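Local coordinates for mandelate racemase / muconate lactonizing enzyme family protein (Agrobacterium tumefaciens, PDB 4DXK), which has no established substrate but belongs to the metal-dependent enolase superfamily, mandelate racemase subgroup, and probably acts as a lyase or racemase, at residues P102-Q105 and G109-R112; H331-L334 and N338-V341; A359-K364 and T369-A374. One frame throughout, in Å; residues are numbered along the deposited sequence. Where two conformers were deposited one is given.

Interaction 1: residues P102-Q105 and G109-R112; sequences PIAQ and GFSR
A single water is held between Gln105 and Phe110: it donates to Gln105 OE1 over 2.8 Å and accepts the backbone N-H of Phe110, with Phe110 N 2.9 Å away. The glutamine reaches this spot because CG extends anti to the backbone N (chi1 179°) and the chain then bends at chi2, laying the amide against the CA of Gly109, which NE2 approaches to 3.8 Å. The other end of the amide is also fixed, since NE2 bonds to the carbonyl of Leu59 of the second subunit; with both ends engaged, the amide's rotation is settled. On the backbone, Gly109 N donates to Ala104 O at 3.1 Å, within the carbonyl plane and on a lone pair, although the N-H itself is bent (142°). Gly109 is extended with a positive phi, a backbone shape that calls for glycine.

From there Phe110 folds its ring back over the start of the helix. Ala104 CB makes a CH-pi contact with one face, 3.8 Å from the ring centroid and only 14° off the normal. Pro102, the N-cap residue, meets the far end of the same ring at its edge, with CB 3.8 Å from Phe110 CZ and CG near the ring plane. The bridging water also lies in that plane. Val370 and Leu334 pack on the phenyl from elsewhere in the chain, while Phe110 O bonds to Gln60 of the second subunit. This is a one-turn helix whose chain turns back through Gly109, with an aromatic folded over it, in the connection between helix 79-99 of the N-terminal capping domain and strand 115-118 of the enolase-type barrel, here also part of a subunit interface.

Interaction 2: residues H331-L334 and N338-V341; sequences HLSL and NALV
Ala339 and Ser333 meet by van der Waals contact, and no hydrogen bond joins the helix segment 331-334 to the loop segment 338-341. The methyl of Ala339 points at the helix and settles against the backbone of Ser333: CB lies 3.4 Å from Ser333 O and 3.7 Å from Ser333 CA. It also touches the serine side chain, with Ala339 CB 4.0 Å from Ser333 CB. With only a methyl between them, Ser333 CA and Ala339 CA come within 5.2 Å. Further along, Val341 turns its side chain away and comes near only through its carbonyl, with Val341 O 4.3 Å from Ser333 OG, too far for a hydrogen bond.

The polar atoms of Ser333 are served from beyond the two segments. Its OG stands beside the backbone N and anti to the carbonyl carbon (chi1 -70°), which places it between two acceptors, Gln342 OE1, the stronger partner, and the carbonyl of Ser329 one helical turn earlier; the two must share the one hydroxyl proton. Ser333 O, besides bearing the alanine methyl, is an acceptor for the guanidinium of Arg112. The buried hydroxyl and the buried carbonyl near the end of the helix thus both have partners.

Apolar neighbours close the site around these atoms: Ile115 touches both Ser333 and Ala339, and Val315 packs on Ala339. Backbone bonds from Asn338 and Leu340 to Val315 fasten the loop to strand 315-317, and the amide of Asn338 is tied down by the carbonyls of Ala305 and Leu313. Strand 315-317, helix 323-335 and strand 342-343 form a beta-alpha-beta crossover, the last of the barrel domain, and this loop is its return from helix to strand, where 342-343 comes to lie parallel to strand 115-118 and so completes the ring of the enolase-type barrel.

Interaction 3: residues A359-K364 and T369-A374; sequences ALPEVK and TVPPGA
The ring of Pro371 lies over one face of the flat peptide that joins Leu360 to Pro361: its CB is 3.6 Å from Leu360 O, and its CD is 3.8 Å from Pro361 N. The two proline rings lie side by side and point the same way, with Pro361 CG 4.2 Å from Pro371 CD. Ala359 extends the apolar patch by setting its methyl against Pro371 CB. All this flanks the open end of a beta hairpin made by strands 362-364 and 367-369.

The hairpin itself is tied by an antiparallel hydrogen-bonded pair. Thr369 N donates to Glu362 O at 3.0 Å, and Glu362 N donates to Thr369 O at 3.1 Å, the latter bond being the more bent, at 139°. Thr369 O carries a further neighbour, Pro361 CB, only 3.2 Å away. Beyond the pair the proline-rich chain 370-372 can offer few N-H groups, and ring packing takes over from hydrogen bonding. Thr369 holds OG1 anti to the backbone N (chi1 -167°), where it bonds to the carbonyl of Arg113; its methyl CG2 comes within 4.1 Å of Glu362 O.

Following the chain, interaction 1 closes a tight turn after helix 103-106, on the way from the capping domain into strand 115-118. Interaction 2 closes the turn after helix 323-335, and interaction 3 closes the hairpin of strands 362-364 and 367-369 and the chain flanking it. The three loops come in series; none encloses or crosses another. In space they share the flank of helix 323-335. Its His331 ND1 takes the N-H of Ala104, and its Leu334 lies against Thr369 and Val370. Val370 also meets Phe110, and Pro102 packs on the carbonyl of Gly373. Together they join the connection 102-112 between helix 79-99 and strand 115-118, the last barrel helix and the segment following the barrel.

Interaction 1: residues P102-Q105 and G109-R112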
loop_
_atom_site.group_PDB
_atom_site.type_symbol
_atom_site.label_atom_id
_atom_site.label_comp_id
_atom_site.label_asym_id
_atom_site.label_seq_id
_atom_site.Cartn_x
_atom_site.Cartn_y
_atom_site.Cartn_z
ATOM N N PRO A 102 41.359 -3.717 22.251
ATOM C CA PRO A 102 40.222 -2.862 22.615
ATOM C C PRO A 102 38.915 -3.369 22.017
ATOM O O PRO A 102 38.920 -3.982 20.942
ATOM C CB PRO A 102 40.579 -1.516 21.969
ATOM C CG PRO A 102 42.081 -1.576 21.749
ATOM C CD PRO A 102 42.335 -3.017 21.401
ATOM N N ILE A 103 37.804 -3.105 22.690
ATOM C CA ILE A 103 36.503 -3.486 22.140
ATOM C C ILE A 103 36.286 -2.981 20.705
ATOM O O ILE A 103 35.784 -3.726 19.864
ATOM C CB ILE A 103 35.342 -3.094 23.082
ATOM C CG1 ILE A 103 35.347 -4.005 24.316
ATOM C CG2 ILE A 103 33.991 -3.165 22.371
ATOM C CD1 ILE A 103 34.473 -3.511 25.448
ATOM N N ALA A 104 36.688 -1.746 20.408
ATOM C CA ALA A 104 36.472 -1.217 19.063
ATOM C C ALA A 104 37.126 -2.107 18.009
ATOM O O ALA A 104 36.600 -2.275 16.915
ATOM C CB ALA A 104 36.984 0.205 18.948
ATOM N N GLN A 105 38.279 -2.680 18.335
ATOM C CA GLN A 105 38.932 -3.596 17.411
ATOM C C GLN A 105 38.104 -4.862 17.211
ATOM O O GLN A 105 37.895 -5.310 16.081
ATOM C CB GLN A 105 40.340 -3.962 17.883
ATOM C CG GLN A 105 41.021 -4.936 16.925
ATOM C CD GLN A 105 41.156 -4.353 15.528
ATOM O OE1 GLN A 105 41.745 -3.295 15.356
ATOM N NE2 GLN A 105 40.596 -5.031 14.538
ATOM N N GLY A 109 37.224 -3.038 14.026
ATOM C CA GLY A 109 38.317 -2.108 13.829
ATOM C C GLY A 109 37.994 -0.664 14.150
ATOM O O GLY A 109 36.822 -0.279 14.204
ATOM N N PHE A 110 39.030 0.134 14.366
ATOM C CA PHE A 110 38.869 1.571 14.568
ATOM C C PHE A 110 38.644 2.254 13.228
ATOM O O PHE A 110 39.607 2.643 12.550
ATOM C CB PHE A 110 40.120 2.163 15.215
ATOM C CG PHE A 110 40.287 1.815 16.667
ATOM C CD1 PHE A 110 40.895 0.622 17.051
ATOM C CD2 PHE A 110 39.880 2.705 17.650
ATOM C CE1 PHE A 110 41.072 0.315 18.398
ATOM C CE2 PHE A 110 40.041 2.405 18.999
ATOM C CZ PHE A 110 40.642 1.207 19.376
ATOM N N SER A 111 37.388 2.434 12.842
ATOM C CA SER A 111 37.089 3.120 11.596
ATOM C C SER A 111 37.447 4.600 11.676
ATOM O O SER A 111 37.694 5.240 10.654
ATOM C CB SER A 111 35.635 2.900 11.216
ATOM O OG SER A 111 35.373 1.506 11.120
ATOM N N ARG A 112 37.480 5.125 12.895
ATOM C CA ARG A 112 37.991 6.463 13.182
ATOM C C ARG A 112 38.688 6.361 14.535
ATOM O O ARG A 112 38.424 5.437 15.314
ATOM C CB ARG A 112 36.847 7.491 13.214
ATOM C CG ARG A 112 35.729 7.135 14.201
ATOM C CD ARG A 112 34.507 8.056 14.098
ATOM N NE ARG A 112 33.896 7.993 12.776
ATOM C CZ ARG A 112 33.048 7.048 12.380
ATOM N NH1 ARG A 112 32.674 6.082 13.206
ATOM N NH2 ARG A 112 32.569 7.071 11.142
HETATM O O HOH W 1 41.565 -1.041 13.772
#

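Interaction 2: residues H331-L334 and N338-V341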
loop_
_atom_site.group_PDB
_atom_site.type_symbol
_atom_site.label_atom_id
_atom_site.label_comp_id
_atom_site.label_asym_id
_atom_site.label_seq_id
_atom_site.Cartn_x
_atom_site.Cartn_y
_atom_site.Cartn_z
ATOM N N HIS A 331 33.594 3.069 22.147
ATOM C CA HIS A 331 34.149 1.973 21.336
ATOM C C HIS A 331 33.255 1.684 20.125
ATOM O O HIS A 331 33.729 1.550 18.996
ATOM C CB HIS A 331 34.312 0.681 22.148
ATOM C CG HIS A 331 35.486 0.682 23.074
ATOM N ND1 HIS A 331 36.750 0.301 22.677
ATOM C CD2 HIS A 331 35.583 1.016 24.382
ATOM C CE1 HIS A 331 37.577 0.404 23.703
ATOM N NE2 HIS A 331 36.893 0.834 24.751
ATOM N N LEU A 332 31.953 1.572 20.355
ATOM C CA LEU A 332 31.016 1.351 19.255
ATOM C C LEU A 332 31.058 2.478 18.224
ATOM O O LEU A 332 31.074 2.228 17.015
ATOM C CB LEU A 332 29.606 1.185 19.799
ATOM C CG LEU A 332 28.493 1.041 18.754
ATOM C CD1 LEU A 332 28.679 -0.193 17.879
ATOM C CD2 LEU A 332 27.130 1.026 19.437
ATOM N N SER A 333 31.128 3.709 18.707
ATOM C CA SER A 333 31.169 4.874 17.836
ATOM C C SER A 333 32.466 5.001 17.045
ATOM O O SER A 333 32.466 5.626 15.996
ATOM C CB SER A 333 30.926 6.144 18.647
ATOM O OG SER A 333 29.581 6.194 19.083
ATOM N N LEU A 334 33.569 4.443 17.542
ATOM C CA LEU A 334 34.808 4.465 16.771
ATOM C C LEU A 334 34.811 3.375 15.708
ATOM O O LEU A 334 35.478 3.499 14.683
ATOM C CB LEU A 334 36.035 4.327 17.678
ATOM C CG LEU A 334 36.205 5.453 18.701
ATOM C CD1 LEU A 334 37.543 5.297 19.400
ATOM C CD2 LEU A 334 36.097 6.836 18.100
ATOM N N ASN A 338 28.819 4.271 10.360
ATOM C CA ASN A 338 27.726 5.240 10.367
ATOM C C ASN A 338 27.491 5.904 11.722
ATOM O O ASN A 338 26.456 6.530 11.910
ATOM C CB ASN A 338 26.419 4.609 9.864
ATOM C CG ASN A 338 25.915 3.516 10.773
ATOM O OD1 ASN A 338 26.711 2.820 11.408
ATOM N ND2 ASN A 338 24.596 3.347 10.838
ATOM N N ALA A 339 28.432 5.800 12.661
ATOM C CA ALA A 339 28.290 6.570 13.905
ATOM C C ALA A 339 28.475 8.060 13.609
ATOM O O ALA A 339 29.468 8.468 13.002
ATOM C CB ALA A 339 29.278 6.109 14.959
ATOM N N LEU A 340 27.516 8.867 14.043
ATOM C CA LEU A 340 27.468 10.286 13.708
ATOM C C LEU A 340 28.124 11.161 14.764
ATOM O O LEU A 340 28.919 12.053 14.459
ATOM C CB LEU A 340 26.000 10.693 13.541
ATOM C CG LEU A 340 25.700 12.154 13.228
ATOM C CD1 LEU A 340 26.240 12.542 11.859
ATOM C CD2 LEU A 340 24.206 12.394 13.284
ATOM N N VAL A 341 27.726 10.947 16.014
ATOM C CA VAL A 341 28.248 11.680 17.158
ATOM C C VAL A 341 28.189 10.767 18.364
ATOM O O VAL A 341 27.397 9.819 18.391
ATOM C CB VAL A 341 27.401 12.930 17.491
ATOM C CG1 VAL A 341 27.728 14.085 16.560
ATOM C CG2 VAL A 341 25.906 12.600 17.459
#

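Interaction 3: residues A359-K364 and T369-A374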
loop_
_atom_site.group_PDB
_atom_site.type_symbol
_atom_site.label_atom_id
_atom_site.label_comp_id
_atom_site.label_asym_id
_atom_site.label_seq_id
_atom_site.Cartn_x
_atom_site.Cartn_y
_atom_site.Cartn_z
ATOM N N ALA A 359 40.025 4.836 34.546
ATOM C CA ALA A 359 40.348 5.657 33.386
ATOM C C ALA A 359 39.056 6.015 32.686
ATOM O O ALA A 359 38.048 5.325 32.844
ATOM C CB ALA A 359 41.273 4.911 32.436
ATOM N N LEU A 360 39.091 7.088 31.907
ATOM C CA LEU A 360 37.908 7.595 31.229
ATOM C C LEU A 360 38.209 7.904 29.776
ATOM O O LEU A 360 39.356 8.166 29.424
ATOM C CB LEU A 360 37.423 8.879 31.911
ATOM C CG LEU A 360 36.792 8.723 33.292
ATOM C CD1 LEU A 360 36.606 10.077 33.959
ATOM C CD2 LEU A 360 35.460 8.003 33.177
ATOM N N PRO A 361 37.173 7.896 28.927
ATOM C CA PRO A 361 37.332 8.430 27.571
ATOM C C PRO A 361 37.784 9.875 27.691
ATOM O O PRO A 361 37.433 10.549 28.663
ATOM C CB PRO A 361 35.912 8.380 27.004
ATOM C CG PRO A 361 35.202 7.357 27.825
ATOM C CD PRO A 361 35.799 7.440 29.192
ATOM N N GLU A 362 38.574 10.351 26.736
ATOM C CA GLU A 362 39.059 11.728 26.776
ATOM C C GLU A 362 38.438 12.582 25.680
ATOM O O GLU A 362 38.278 12.131 24.549
ATOM C CB GLU A 362 40.586 11.767 26.664
ATOM C CG GLU A 362 41.174 13.172 26.577
ATOM C CD GLU A 362 42.690 13.168 26.497
ATOM O OE1 GLU A 362 43.311 12.229 27.037
ATOM O OE2 GLU A 362 43.260 14.097 25.886
ATOM N N VAL A 363 38.082 13.815 26.027
ATOM C CA VAL A 363 37.566 14.771 25.058
ATOM C C VAL A 363 38.622 15.842 24.810
ATOM O O VAL A 363 39.162 16.414 25.758
ATOM C CB VAL A 363 36.265 15.432 25.550
ATOM C CG1 VAL A 363 35.797 16.496 24.564
ATOM C CG2 VAL A 363 35.184 14.389 25.769
ATOM N N LYS A 364 38.929 16.089 23.541
ATOM C CA LYS A 364 39.860 17.141 23.151
ATOM C C LYS A 364 39.309 17.833 21.918
ATOM O O LYS A 364 39.031 17.178 20.913
ATOM C CB LYS A 364 41.234 16.560 22.818
ATOM C CG LYS A 364 42.237 17.614 22.363
ATOM C CD LYS A 364 43.415 17.009 21.618
ATOM C CE LYS A 364 44.393 18.100 21.189
ATOM N NZ LYS A 364 45.587 17.565 20.479
ATOM N N THR A 369 37.526 10.070 22.445
ATOM C CA THR A 369 38.112 8.777 22.113
ATOM C C THR A 369 38.147 7.871 23.337
ATOM O O THR A 369 37.883 8.320 24.454
ATOM C CB THR A 369 39.514 8.933 21.497
ATOM O OG1 THR A 369 39.911 7.689 20.905
ATOM C CG2 THR A 369 40.530 9.357 22.547
ATOM N N VAL A 370 38.457 6.594 23.131
ATOM C CA VAL A 370 38.480 5.630 24.225
ATOM C C VAL A 370 39.741 5.751 25.084
ATOM O O VAL A 370 40.783 6.213 24.612
ATOM C CB VAL A 370 38.371 4.182 23.702
ATOM C CG1 VAL A 370 37.026 3.970 23.017
ATOM C CG2 VAL A 370 39.516 3.855 22.745
ATOM N N PRO A 371 39.659 5.343 26.364
ATOM C CA PRO A 371 40.903 5.182 27.116
ATOM C C PRO A 371 41.687 4.021 26.512
ATOM O O PRO A 371 41.099 3.127 25.907
ATOM C CB PRO A 371 40.423 4.825 28.525
ATOM C CG PRO A 371 39.094 4.203 28.330
ATOM C CD PRO A 371 38.485 4.858 27.111
ATOM N N PRO A 372 43.015 4.033 26.664
ATOM C CA PRO A 372 43.836 2.976 26.059
ATOM C C PRO A 372 43.702 1.635 26.778
ATOM O O PRO A 372 43.345 1.574 27.960
ATOM C CB PRO A 372 45.263 3.510 26.224
ATOM C CG PRO A 372 45.188 4.355 27.462
ATOM C CD PRO A 372 43.832 5.023 27.386
ATOM N N GLY A 373 43.992 0.559 26.057
ATOM C CA GLY A 373 44.052 -0.750 26.672
ATOM C C GLY A 373 43.021 -1.732 26.162
ATOM O O GLY A 373 42.140 -1.402 25.365
ATOM N N ALA A 374 43.138 -2.959 26.645
ATOM C CA ALA A 374 42.296 -4.057 26.198
ATOM C C ALA A 374 40.892 -3.961 26.789
ATOM O O ALA A 374 40.688 -3.415 27.880
ATOM C CB ALA A 374 42.943 -5.373 26.576
#